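Local atomic coordinates of tRNA (guanosine(18)-2'-O)-methyltransferase (Aquifex aeolicus, PDB entry 1ZJR), a protein that catalyses the S-adenosyl-L-methionine-dependent 2'-O-methylation of guanosine 18 in a subset of tRNA species. Residues K13-V18 and K190-W195; K21-L26 and G176-P181; N35-S40 and E68-G73; E92-N95 and Q99-A102. All blocks are in the same frame, centred on the assembly; numbering follows the deposited sequence.

Interaction 1: K13-V18 and K190-W195; sequences KRLREV and KILKKW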
loop_
_atom_site.group_PDB
_atom_site.type_symbol
_atom_site.label_atom_id
_atom_site.label_comp_id
_atom_site.label_asym_id
_atom_site.label_seq_id
_atom_site.Cartn_x
_atom_site.Cartn_y
_atom_site.Cartn_z
ATOM N N LYS A 13 11.224 -16.017 12.846
ATOM C CA LYS A 13 11.035 -15.337 14.118
ATOM C C LYS A 13 10.806 -13.862 13.811
ATOM O O LYS A 13 9.904 -13.224 14.352
ATOM C CB LYS A 13 12.289 -15.489 14.983
ATOM C CG LYS A 13 12.161 -14.941 16.396
ATOM C CD LYS A 13 11.611 -15.987 17.360
ATOM C CE LYS A 13 12.565 -17.170 17.504
ATOM N NZ LYS A 13 12.080 -18.175 18.495
ATOM N N ARG A 14 11.638 -13.333 12.922
ATOM C CA ARG A 14 11.552 -11.937 12.528
ATOM C C ARG A 14 10.262 -11.684 11.755
ATOM O O ARG A 14 9.636 -10.635 11.901
ATOM C CB ARG A 14 12.772 -11.576 11.676
ATOM C CG ARG A 14 13.036 -10.089 11.549
ATOM C CD ARG A 14 14.500 -9.844 11.225
ATOM N NE ARG A 14 15.363 -10.445 12.240
ATOM C CZ ARG A 14 16.692 -10.407 12.220
ATOM N NH1 ARG A 14 17.328 -9.794 11.230
ATOM N NH2 ARG A 14 17.385 -10.983 13.193
ATOM N N LEU A 15 9.866 -12.658 10.943
ATOM C CA LEU A 15 8.650 -12.548 10.147
ATOM C C LEU A 15 7.464 -12.430 11.102
ATOM O O LEU A 15 6.539 -11.656 10.875
ATOM C CB LEU A 15 8.480 -13.792 9.267
ATOM C CG LEU A 15 7.673 -13.695 7.965
ATOM C CD1 LEU A 15 7.260 -15.098 7.538
ATOM C CD2 LEU A 15 6.444 -12.820 8.140
ATOM N N ARG A 16 7.503 -13.206 12.178
ATOM C CA ARG A 16 6.435 -13.188 13.163
ATOM C C ARG A 16 6.304 -11.805 13.800
ATOM O O ARG A 16 5.205 -11.275 13.936
ATOM C CB ARG A 16 6.700 -14.240 14.240
ATOM C CG ARG A 16 5.525 -14.444 15.158
ATOM C CD ARG A 16 5.760 -15.566 16.151
ATOM N NE ARG A 16 4.554 -15.788 16.935
ATOM C CZ ARG A 16 3.501 -16.479 16.516
ATOM N NH1 ARG A 16 3.498 -17.037 15.315
ATOM N NH2 ARG A 16 2.437 -16.592 17.295
ATOM N N GLU A 17 7.433 -11.226 14.192
ATOM C CA GLU A 17 7.436 -9.896 14.797
ATOM C C GLU A 17 6.849 -8.888 13.812
ATOM O O GLU A 17 6.088 -7.995 14.188
ATOM C CB GLU A 17 8.866 -9.495 15.159
ATOM C CG GLU A 17 9.504 -10.401 16.196
ATOM C CD GLU A 17 10.998 -10.178 16.324
ATOM O OE1 GLU A 17 11.599 -10.730 17.269
ATOM O OE2 GLU A 17 11.571 -9.458 15.474
ATOM N N VAL A 18 7.210 -9.038 12.545
ATOM C CA VAL A 18 6.706 -8.150 11.509
ATOM C C VAL A 18 5.201 -8.336 11.355
ATOM O O VAL A 18 4.456 -7.362 11.287
ATOM C CB VAL A 18 7.416 -8.421 10.155
ATOM C CG1 VAL A 18 6.708 -7.684 9.029
ATOM C CG2 VAL A 18 8.875 -7.973 10.241
ATOM N N LYS A 190 -1.032 -18.937 9.647
ATOM C CA LYS A 190 -1.309 -19.307 8.263
ATOM C C LYS A 190 -0.289 -18.655 7.333
ATOM O O LYS A 190 0.249 -19.299 6.429
ATOM C CB LYS A 190 -2.721 -18.875 7.858
ATOM C CG LYS A 190 -3.104 -19.305 6.442
ATOM C CD LYS A 190 -4.422 -18.692 5.983
ATOM C CE LYS A 190 -4.302 -17.188 5.774
ATOM N NZ LYS A 190 -3.288 -16.832 4.737
ATOM N N ILE A 191 -0.022 -17.374 7.556
ATOM C CA ILE A 191 0.933 -16.663 6.728
ATOM C C ILE A 191 2.349 -17.192 6.930
ATOM O O ILE A 191 3.083 -17.376 5.962
ATOM C CB ILE A 191 0.887 -15.148 7.008
ATOM C CG1 ILE A 191 -0.513 -14.620 6.674
ATOM C CG2 ILE A 191 1.965 -14.430 6.188
ATOM C CD1 ILE A 191 -0.734 -13.156 7.027
ATOM N N LEU A 192 2.734 -17.444 8.177
ATOM C CA LEU A 192 4.068 -17.975 8.456
ATOM C C LEU A 192 4.287 -19.267 7.675
ATOM O O LEU A 192 5.313 -19.446 7.006
ATOM C CB LEU A 192 4.238 -18.260 9.953
ATOM C CG LEU A 192 4.519 -17.083 10.891
ATOM C CD1 LEU A 192 4.550 -17.566 12.339
ATOM C CD2 LEU A 192 5.848 -16.447 10.517
ATOM N N LYS A 193 3.316 -20.168 7.767
ATOM C CA LYS A 193 3.394 -21.444 7.071
ATOM C C LYS A 193 3.461 -21.245 5.562
ATOM O O LYS A 193 4.318 -21.814 4.889
ATOM C CB LYS A 193 2.181 -22.312 7.426
ATOM C CG LYS A 193 2.160 -22.794 8.865
ATOM C CD LYS A 193 0.917 -23.630 9.150
ATOM C CE LYS A 193 0.937 -24.187 10.564
ATOM N NZ LYS A 193 0.934 -23.110 11.593
ATOM N N LYS A 194 2.558 -20.427 5.036
ATOM C CA LYS A 194 2.502 -20.168 3.603
ATOM C C LYS A 194 3.787 -19.570 3.044
ATOM O O LYS A 194 4.362 -20.096 2.089
ATOM C CB LYS A 194 1.327 -19.243 3.283
ATOM C CG LYS A 194 1.122 -18.993 1.795
ATOM C CD LYS A 194 -0.175 -18.234 1.535
ATOM C CE LYS A 194 -0.429 -18.068 0.041
ATOM N NZ LYS A 194 -1.742 -17.417 -0.242
ATOM N N TRP A 195 4.245 -18.471 3.633
ATOM C CA TRP A 195 5.457 -17.831 3.140
ATOM C C TRP A 195 6.718 -18.654 3.342
ATOM O O TRP A 195 7.637 -18.588 2.526
ATOM C CB TRP A 195 5.615 -16.436 3.752
ATOM C CG TRP A 195 4.693 -15.437 3.118
ATOM C CD1 TRP A 195 3.940 -15.618 1.989
ATOM C CD2 TRP A 195 4.448 -14.095 3.550
ATOM N NE1 TRP A 195 3.243 -14.471 1.694
ATOM C CE2 TRP A 195 3.536 -13.521 2.636
ATOM C CE3 TRP A 195 4.909 -13.320 4.623
ATOM C CZ2 TRP A 195 3.075 -12.207 2.761
ATOM C CZ3 TRP A 195 4.450 -12.014 4.748
ATOM C CH2 TRP A 195 3.541 -11.472 3.821
#
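Leu15 and Leu192 pack against each other where the N-terminal helix 7-19 meets the C-terminal helix 185-200, a helix pair that brings together the two ends of this SPOUT-fold methyltransferase chain. The axes of the two short segments run roughly antiparallel, at 139°, and stay 10.5 Å apart at their closest. Leu15 carries most of the contact from its helix. Its CG stands opposite the backbone N (chi1 -154°), which sends both methyls across the gap, and the two leucine side chains slide past each other in opposite directions, with Leu15 CD1 3.6 Å from Leu192 CD2. The second branch does different work: Leu15 CD2 comes to the edge of the indole of Trp195, near the ring plane, 3.9 Å from CE3. One face of that indole is covered by Ile191 CG2 of its own helix, and the rings of Trp77 and Phe79 meet it, so Leu15 adds a methyl at the rim of an aromatic cluster. With an alanine in place of Leu15, a gap would probably open between Leu192 CD2 and the indole edge, costing Trp195 the methyl at its rim and Leu192 much of its packing on helix 7-19. Beside this apolar core the contact gains a charged group. Arg16 stretches out from CG to NE and crosses Leu192 at about a right angle, while its NH2 forms a salt bridge with Glu185 at the start of the C-terminal helix. The guanidinium is thereby placed with its edge against the leucine, where Arg16 NH1 lies 3.2 Å from Leu192 CD1.

Interaction 2: K21-L26 and G176-P181; sequences KRQKDL and GMYSRP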
loop_
_atom_site.group_PDB
_atom_site.type_symbol
_atom_site.label_atom_id
_atom_site.label_comp_id
_atom_site.label_asym_id
_atom_site.label_seq_id
_atom_site.Cartn_x
_atom_site.Cartn_y
_atom_site.Cartn_z
ATOM N N LYS A 21 2.890 -6.575 13.740
ATOM C CA LYS A 21 2.748 -5.126 13.610
ATOM C C LYS A 21 2.018 -4.747 12.321
ATOM O O LYS A 21 1.691 -3.584 12.106
ATOM C CB LYS A 21 4.121 -4.453 13.627
ATOM C CG LYS A 21 4.895 -4.633 14.931
ATOM C CD LYS A 21 6.320 -4.123 14.782
ATOM C CE LYS A 21 7.143 -4.351 16.044
ATOM N NZ LYS A 21 8.579 -3.996 15.827
ATOM N N ARG A 22 1.770 -5.730 11.459
ATOM C CA ARG A 22 1.081 -5.469 10.201
ATOM C C ARG A 22 -0.318 -4.880 10.404
ATOM O O ARG A 22 -1.062 -5.293 11.294
ATOM C CB ARG A 22 0.986 -6.759 9.372
ATOM C CG ARG A 22 2.275 -7.142 8.632
ATOM C CD ARG A 22 2.552 -6.157 7.498
ATOM N NE ARG A 22 3.614 -6.594 6.590
ATOM C CZ ARG A 22 4.801 -6.003 6.479
ATOM N NH1 ARG A 22 5.099 -4.948 7.231
ATOM N NH2 ARG A 22 5.676 -6.433 5.577
ATOM N N GLN A 23 -0.661 -3.906 9.566
ATOM C CA GLN A 23 -1.961 -3.245 9.600
ATOM C C GLN A 23 -2.815 -3.888 8.506
ATOM O O GLN A 23 -2.821 -3.425 7.365
ATOM C CB GLN A 23 -1.794 -1.750 9.311
ATOM C CG GLN A 23 -0.829 -1.044 10.242
ATOM C CD GLN A 23 -1.290 -1.086 11.683
ATOM O OE1 GLN A 23 -0.664 -1.725 12.537
ATOM N NE2 GLN A 23 -2.397 -0.418 11.959
ATOM N N LYS A 24 -3.540 -4.945 8.853
ATOM C CA LYS A 24 -4.350 -5.662 7.871
ATOM C C LYS A 24 -5.412 -4.762 7.268
ATOM O O LYS A 24 -5.994 -5.069 6.230
ATOM C CB LYS A 24 -5.033 -6.866 8.526
ATOM C CG LYS A 24 -6.261 -6.511 9.340
ATOM C CD LYS A 24 -7.025 -7.766 9.744
ATOM C CE LYS A 24 -8.373 -7.412 10.352
ATOM N NZ LYS A 24 -9.143 -8.629 10.743
ATOM N N ASP A 25 -5.610 -3.635 7.934
ATOM C CA ASP A 25 -6.608 -2.629 7.624
ATOM C C ASP A 25 -6.177 -1.487 6.686
ATOM O O ASP A 25 -7.021 -0.765 6.144
ATOM C CB ASP A 25 -7.048 -2.053 8.971
ATOM C CG ASP A 25 -8.282 -1.249 8.876
ATOM O OD1 ASP A 25 -9.238 -1.739 8.238
ATOM O OD2 ASP A 25 -8.299 -0.140 9.446
ATOM N N LEU A 26 -4.872 -1.315 6.516
ATOM C CA LEU A 26 -4.338 -0.247 5.670
ATOM C C LEU A 26 -3.889 -0.849 4.335
ATOM O O LEU A 26 -2.843 -1.490 4.255
ATOM C CB LEU A 26 -3.163 0.424 6.385
ATOM C CG LEU A 26 -2.546 1.658 5.719
ATOM C CD1 LEU A 26 -3.620 2.718 5.490
ATOM C CD2 LEU A 26 -1.446 2.200 6.604
ATOM N N GLY A 176 -1.797 3.713 19.180
ATOM C CA GLY A 176 -1.242 2.442 19.611
ATOM C C GLY A 176 -1.604 1.270 18.712
ATOM O O GLY A 176 -1.594 0.123 19.148
ATOM N N MET A 177 -1.909 1.546 17.450
ATOM C CA MET A 177 -2.282 0.480 16.529
ATOM C C MET A 177 -1.137 -0.420 16.079
ATOM O O MET A 177 -1.357 -1.421 15.396
ATOM C CB MET A 177 -3.027 1.072 15.337
ATOM C CG MET A 177 -4.426 1.512 15.726
ATOM S SD MET A 177 -5.306 2.406 14.458
ATOM C CE MET A 177 -5.826 1.066 13.406
ATOM N N TYR A 178 0.086 -0.070 16.458
ATOM C CA TYR A 178 1.243 -0.895 16.136
ATOM C C TYR A 178 1.663 -1.648 17.393
ATOM O O TYR A 178 2.576 -2.471 17.350
ATOM C CB TYR A 178 2.428 -0.050 15.664
ATOM C CG TYR A 178 2.273 0.524 14.279
ATOM C CD1 TYR A 178 1.891 1.850 14.091
ATOM C CD2 TYR A 178 2.526 -0.258 13.152
ATOM C CE1 TYR A 178 1.771 2.388 12.814
ATOM C CE2 TYR A 178 2.409 0.270 11.867
ATOM C CZ TYR A 178 2.033 1.592 11.706
ATOM O OH TYR A 178 1.918 2.119 10.440
ATOM N N SER A 179 0.998 -1.363 18.510
ATOM C CA SER A 179 1.344 -2.009 19.774
ATOM C C SER A 179 0.610 -3.327 20.005
ATOM O O SER A 179 0.974 -4.094 20.897
ATOM C CB SER A 179 1.089 -1.059 20.951
ATOM O OG SER A 179 -0.297 -0.835 21.146
ATOM N N ARG A 180 -0.427 -3.586 19.214
ATOM C CA ARG A 180 -1.172 -4.837 19.330
ATOM C C ARG A 180 -1.428 -5.360 17.915
ATOM O O ARG A 180 -1.702 -4.587 17.002
ATOM C CB ARG A 180 -2.502 -4.630 20.074
ATOM C CG ARG A 180 -3.629 -4.008 19.264
ATOM C CD ARG A 180 -3.435 -2.522 19.021
ATOM N NE ARG A 180 -4.508 -1.969 18.193
ATOM C CZ ARG A 180 -4.677 -2.247 16.903
ATOM N NH1 ARG A 180 -3.838 -3.071 16.282
ATOM N NH2 ARG A 180 -5.693 -1.712 16.235
ATOM N N PRO A 181 -1.327 -6.683 17.717
ATOM C CA PRO A 181 -1.547 -7.295 16.399
ATOM C C PRO A 181 -2.974 -7.152 15.878
ATOM O O PRO A 181 -3.928 -7.441 16.599
ATOM C CB PRO A 181 -1.188 -8.763 16.634
ATOM C CG PRO A 181 -0.220 -8.709 17.781
ATOM C CD PRO A 181 -0.850 -7.685 18.683
HETATM O O HOH W 1 -1.406 -4.343 14.088
#
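Gln23 lies across one face of the Tyr178 ring, its side chain at about a right angle to that of the tyrosine and its amide plane turned 41° from the ring plane. The aliphatic part takes a share in this packing: Gln23 CG is 3.9 Å from Tyr178 CE2, near the rim of the ring. A bend at chi2 (-62°) folds the glutamine chain so that its amide group passes over the ring towards the main chain of Met177, whose side chain it crosses nearly perpendicularly. On the backbone side, Lys21 O approaches Tyr178 CD2 obliquely at 3.6 Å. The contact thus joins the connection between helix 7-19 and strand 26-31 to the loop that follows helix 157-174; a Schellman motif with Gly176 as C-prime residue ends that helix. From there a type I turn runs to Ser179, and Gly176 O accepts from both the backbone N and the OG of that serine, with Ser179 OG 2.6 Å from Gly176 O. A water lies between the loops within hydrogen-bonding distance of Arg22 O and Arg180 O, its oxygen 2.9 Å from Arg180 O. Tyr178 OH bonds to Val49 O, and Asp25 makes a salt bridge to Arg172. With the hydroxyl engaged there and an amide over its face, the tyrosine ring is probably held in its rotation, and the two loops are joined by packing and solvent together.

Interaction 3: N35-S40 and E68-G73; sequences NEHNFS and EGITQG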
loop_
_atom_site.group_PDB
_atom_site.type_symbol
_atom_site.label_atom_id
_atom_site.label_comp_id
_atom_site.label_asym_id
_atom_site.label_seq_id
_atom_site.Cartn_x
_atom_site.Cartn_y
_atom_site.Cartn_z
ATOM N N ASN A 35 7.391 3.074 -13.995
ATOM C CA ASN A 35 8.570 2.215 -13.940
ATOM C C ASN A 35 8.728 1.344 -12.704
ATOM O O ASN A 35 8.206 1.648 -11.626
ATOM C CB ASN A 35 9.835 3.053 -14.152
ATOM C CG ASN A 35 10.132 3.967 -12.993
ATOM O OD1 ASN A 35 10.811 3.584 -12.040
ATOM N ND2 ASN A 35 9.615 5.186 -13.061
ATOM N N GLU A 36 9.470 0.254 -12.878
ATOM C CA GLU A 36 9.692 -0.700 -11.806
ATOM C C GLU A 36 10.494 -0.161 -10.630
ATOM O O GLU A 36 10.362 -0.664 -9.516
ATOM C CB GLU A 36 10.359 -1.971 -12.349
ATOM C CG GLU A 36 11.764 -1.791 -12.886
ATOM C CD GLU A 36 12.418 -3.121 -13.247
ATOM O OE1 GLU A 36 12.640 -3.949 -12.332
ATOM O OE2 GLU A 36 12.704 -3.342 -14.442
ATOM N N HIS A 37 11.329 0.849 -10.864
ATOM C CA HIS A 37 12.115 1.411 -9.770
ATOM C C HIS A 37 11.150 2.072 -8.781
ATOM O O HIS A 37 11.282 1.908 -7.565
ATOM C CB HIS A 37 13.119 2.445 -10.289
ATOM C CG HIS A 37 14.141 2.859 -9.273
ATOM N ND1 HIS A 37 13.892 2.850 -7.917
ATOM C CD2 HIS A 37 15.405 3.324 -9.420
ATOM C CE1 HIS A 37 14.958 3.290 -7.272
ATOM N NE2 HIS A 37 15.890 3.585 -8.160
ATOM N N ASN A 38 10.181 2.825 -9.296
ATOM C CA ASN A 38 9.209 3.467 -8.416
ATOM C C ASN A 38 8.332 2.406 -7.766
ATOM O O ASN A 38 8.016 2.494 -6.585
ATOM C CB ASN A 38 8.316 4.452 -9.181
ATOM C CG ASN A 38 9.045 5.723 -9.580
ATOM O OD1 ASN A 38 10.040 6.104 -8.969
ATOM N ND2 ASN A 38 8.536 6.393 -10.603
ATOM N N PHE A 39 7.932 1.399 -8.535
ATOM C CA PHE A 39 7.090 0.352 -7.970
ATOM C C PHE A 39 7.804 -0.384 -6.829
ATOM O O PHE A 39 7.217 -0.625 -5.773
ATOM C CB PHE A 39 6.677 -0.662 -9.037
ATOM C CG PHE A 39 5.598 -1.596 -8.579
ATOM C CD1 PHE A 39 4.277 -1.167 -8.512
ATOM C CD2 PHE A 39 5.905 -2.886 -8.161
ATOM C CE1 PHE A 39 3.276 -2.009 -8.033
ATOM C CE2 PHE A 39 4.913 -3.739 -7.679
ATOM C CZ PHE A 39 3.599 -3.302 -7.614
ATOM N N SER A 40 9.072 -0.737 -7.039
ATOM C CA SER A 40 9.831 -1.445 -6.009
ATOM C C SER A 40 9.985 -0.591 -4.755
ATOM O O SER A 40 9.931 -1.097 -3.629
ATOM C CB SER A 40 11.214 -1.835 -6.546
ATOM O OG SER A 40 11.095 -2.593 -7.741
ATOM N N GLU A 68 14.738 -7.013 -7.097
ATOM C CA GLU A 68 15.205 -7.499 -5.804
ATOM C C GLU A 68 16.294 -6.601 -5.223
ATOM O O GLU A 68 16.436 -6.493 -4.004
ATOM C CB GLU A 68 15.724 -8.928 -5.942
ATOM N N GLY A 69 17.056 -5.955 -6.100
ATOM C CA GLY A 69 18.120 -5.075 -5.653
ATOM C C GLY A 69 17.616 -3.758 -5.092
ATOM O O GLY A 69 18.328 -3.079 -4.352
ATOM N N ILE A 70 16.387 -3.393 -5.447
ATOM C CA ILE A 70 15.786 -2.149 -4.975
ATOM C C ILE A 70 14.749 -2.417 -3.884
ATOM O O ILE A 70 14.482 -1.559 -3.043
ATOM C CB ILE A 70 15.122 -1.376 -6.148
ATOM C CG1 ILE A 70 16.199 -0.916 -7.134
ATOM C CG2 ILE A 70 14.337 -0.180 -5.622
ATOM C CD1 ILE A 70 15.666 -0.129 -8.315
ATOM N N THR A 71 14.174 -3.614 -3.896
ATOM C CA THR A 71 13.178 -3.987 -2.900
ATOM C C THR A 71 13.870 -4.566 -1.668
ATOM O O THR A 71 13.288 -4.621 -0.584
ATOM C CB THR A 71 12.196 -5.039 -3.458
ATOM O OG1 THR A 71 11.153 -5.278 -2.505
ATOM C CG2 THR A 71 12.921 -6.345 -3.738
ATOM N N GLN A 72 15.117 -4.993 -1.848
ATOM C CA GLN A 72 15.907 -5.574 -0.766
ATOM C C GLN A 72 15.245 -6.826 -0.198
ATOM O O GLN A 72 15.507 -7.213 0.942
ATOM C CB GLN A 72 16.121 -4.543 0.341
ATOM N N GLY A 73 14.388 -7.453 -0.997
ATOM C CA GLY A 73 13.709 -8.658 -0.557
ATOM C C GLY A 73 12.401 -8.388 0.163
ATOM O O GLY A 73 11.693 -9.323 0.541
#
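Ile70 drives its CD1 methyl against the imidazole of His37, and this is the tight centre of the contact. The methyl carbon sits 3.4 Å from the ring centroid and only 7° off the ring normal, a CH-pi contact squarely over the face. CG1 of Ile70 lies opposite its own carbonyl carbon (chi1 -66°) and the chain is extended at chi2, which carries CD1 out over the ring, while the other branch turns to Ser40: Ile70 CG2 is 3.7 Å from Ser40 CB. One isoleucine therefore spans two residues a single helical turn apart. Ser40 meets Ile70 with its CB, while Ser40 OG donates to Glu36 O at 2.7 Å; the hydroxyl and Ser40 N reach that carbonyl from opposite faces of its plane. Were Ile70 a glycine, the imidazole would probably lose the methyl covering its face and be freer to turn, with a gap beside Ser40 CB. On the solvent side the contact is looser: His37 is exposed, and a sulfate ion, probably from the crystallisation liquor, lies about 3 Å from the Ile70 side chain. The inner flank is also loose, with Ser40 CB no nearer than 4.4 Å to Thr71 N. Asn35 caps helix 36-49, Asn35 OD1 accepting from Asn38 N. The short helix 68-71, which lies between strands 51-57 and 79-82 along the chain, is thus held against the N-terminal part of helix 36-49, with Arg44 further along that helix bonding to Ile70 O and Asn67 N to Ser40 OG.

Interaction 4: E92-N95 and Q99-A102; sequences EFKN and QIVA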
loop_
_atom_site.group_PDB
_atom_site.type_symbol
_atom_site.label_atom_id
_atom_site.label_comp_id
_atom_site.label_asym_id
_atom_site.label_seq_id
_atom_site.Cartn_x
_atom_site.Cartn_y
_atom_site.Cartn_z
ATOM N N GLU A 92 -15.311 -3.436 -4.039
ATOM C CA GLU A 92 -15.383 -4.564 -3.122
ATOM C C GLU A 92 -14.960 -4.116 -1.732
ATOM O O GLU A 92 -15.581 -4.491 -0.732
ATOM C CB GLU A 92 -14.477 -5.698 -3.603
ATOM C CG GLU A 92 -15.126 -6.601 -4.638
ATOM C CD GLU A 92 -14.128 -7.478 -5.360
ATOM O OE1 GLU A 92 -13.203 -8.005 -4.706
ATOM O OE2 GLU A 92 -14.276 -7.649 -6.588
ATOM N N PHE A 93 -13.901 -3.313 -1.667
ATOM C CA PHE A 93 -13.425 -2.820 -0.380
ATOM C C PHE A 93 -14.384 -1.780 0.173
ATOM O O PHE A 93 -14.670 -1.761 1.369
ATOM C CB PHE A 93 -12.030 -2.192 -0.504
ATOM C CG PHE A 93 -10.913 -3.191 -0.574
ATOM C CD1 PHE A 93 -10.281 -3.468 -1.785
ATOM C CD2 PHE A 93 -10.485 -3.853 0.574
ATOM C CE1 PHE A 93 -9.233 -4.390 -1.852
ATOM C CE2 PHE A 93 -9.439 -4.779 0.521
ATOM C CZ PHE A 93 -8.813 -5.047 -0.694
ATOM N N LYS A 94 -14.874 -0.907 -0.700
ATOM C CA LYS A 94 -15.786 0.143 -0.273
ATOM C C LYS A 94 -17.033 -0.462 0.371
ATOM O O LYS A 94 -17.436 -0.055 1.460
ATOM C CB LYS A 94 -16.173 1.019 -1.467
ATOM C CG LYS A 94 -16.794 2.352 -1.089
ATOM C CD LYS A 94 -16.978 3.233 -2.317
ATOM C CE LYS A 94 -17.512 4.601 -1.939
ATOM N NZ LYS A 94 -17.762 5.442 -3.136
ATOM N N ASN A 95 -17.629 -1.445 -0.297
ATOM C CA ASN A 95 -18.820 -2.096 0.235
ATOM C C ASN A 95 -18.522 -2.833 1.538
ATOM O O ASN A 95 -19.438 -3.159 2.294
ATOM C CB ASN A 95 -19.403 -3.069 -0.793
ATOM C CG ASN A 95 -19.862 -2.371 -2.057
ATOM O OD1 ASN A 95 -20.447 -1.288 -2.002
ATOM N ND2 ASN A 95 -19.613 -2.994 -3.203
ATOM N N GLN A 99 -12.727 3.113 3.406
ATOM C CA GLN A 99 -12.829 4.417 2.761
ATOM C C GLN A 99 -11.776 4.406 1.659
ATOM O O GLN A 99 -10.649 3.945 1.870
ATOM C CB GLN A 99 -12.541 5.563 3.738
ATOM C CG GLN A 99 -11.115 5.625 4.267
ATOM C CD GLN A 99 -10.832 6.900 5.058
ATOM O OE1 GLN A 99 -9.812 7.008 5.738
ATOM N NE2 GLN A 99 -11.730 7.872 4.965
ATOM N N ILE A 100 -12.150 4.888 0.481
ATOM C CA ILE A 100 -11.233 4.936 -0.649
ATOM C C ILE A 100 -10.641 6.340 -0.731
ATOM O O ILE A 100 -11.354 7.312 -0.990
ATOM C CB ILE A 100 -11.962 4.605 -1.967
ATOM C CG1 ILE A 100 -12.774 3.316 -1.797
ATOM C CG2 ILE A 100 -10.950 4.465 -3.100
ATOM C CD1 ILE A 100 -11.954 2.100 -1.391
ATOM N N VAL A 101 -9.335 6.428 -0.501
ATOM C CA VAL A 101 -8.600 7.690 -0.509
ATOM C C VAL A 101 -7.705 7.724 -1.748
ATOM O O VAL A 101 -6.781 6.922 -1.879
ATOM C CB VAL A 101 -7.738 7.803 0.771
ATOM C CG1 VAL A 101 -6.979 9.128 0.802
ATOM C CG2 VAL A 101 -8.639 7.675 2.005
ATOM N N ALA A 102 -7.973 8.661 -2.652
ATOM C CA ALA A 102 -7.200 8.735 -3.885
ATOM C C ALA A 102 -6.484 10.051 -4.129
ATOM O O ALA A 102 -7.028 11.126 -3.893
ATOM C CB ALA A 102 -8.104 8.424 -5.067
#
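Lys94 and Ile100 meet through their aliphatic carbons, with the two side chains crossing at about a right angle. Beginning at the base of the lysine, Lys94 CB lies 4.1 Å from Ile100 CG1, the nearest approach between the two side chains. The next atom, Lys94 CG, faces the same isoleucine carbon at 4.2 Å. With Lys94 CG anti to the backbone N (chi1 -164°) and the rest of the chain extended, CD and CE run on past Ile100, and at the tip NZ forms a hydrogen bond with Ile139 O. Only a tight connection separates helix 86-95 from strand 99-103, the last leg of the beta-alpha-beta crossover from strand 79-82 through helix 86-95 to strand 99-103 in the parallel sheet of this SPOUT fold, and Ile100 points from the sheet towards helix 86-95. There it also packs on Val122 and Val124 of the adjoining strand 121-126. Phe93 adds a wider touch, Phe93 CB being 4.4 Å from Ile100 CD1, while its ring meets Phe98 and Tyr55 edge-to-face. Ile100 N, in turn, donates to Asp141 OD2.

How the interactions relate
Interaction 4 is the most buried of the four, a sparse, apolar packing of a helix on the central sheet. The other three are partly buried. Interaction 1 joins the two terminal helices through leucines and an indole with an arginine on the outer side, whereas interaction 3 sets a short helix on the start of helix 36-49 by a methyl over an imidazole. Interaction 2 joins loops, and accordingly mixes amide-on-ring packing with a bridging water. Interactions 1 and 2 adjoin in sequence: helix 7-19 leads into 21-26, and 176-181 leads towards helix 185-200. Interactions 3 and 4 lie on opposite sides of the chain's centre, about 26 Å apart between centres.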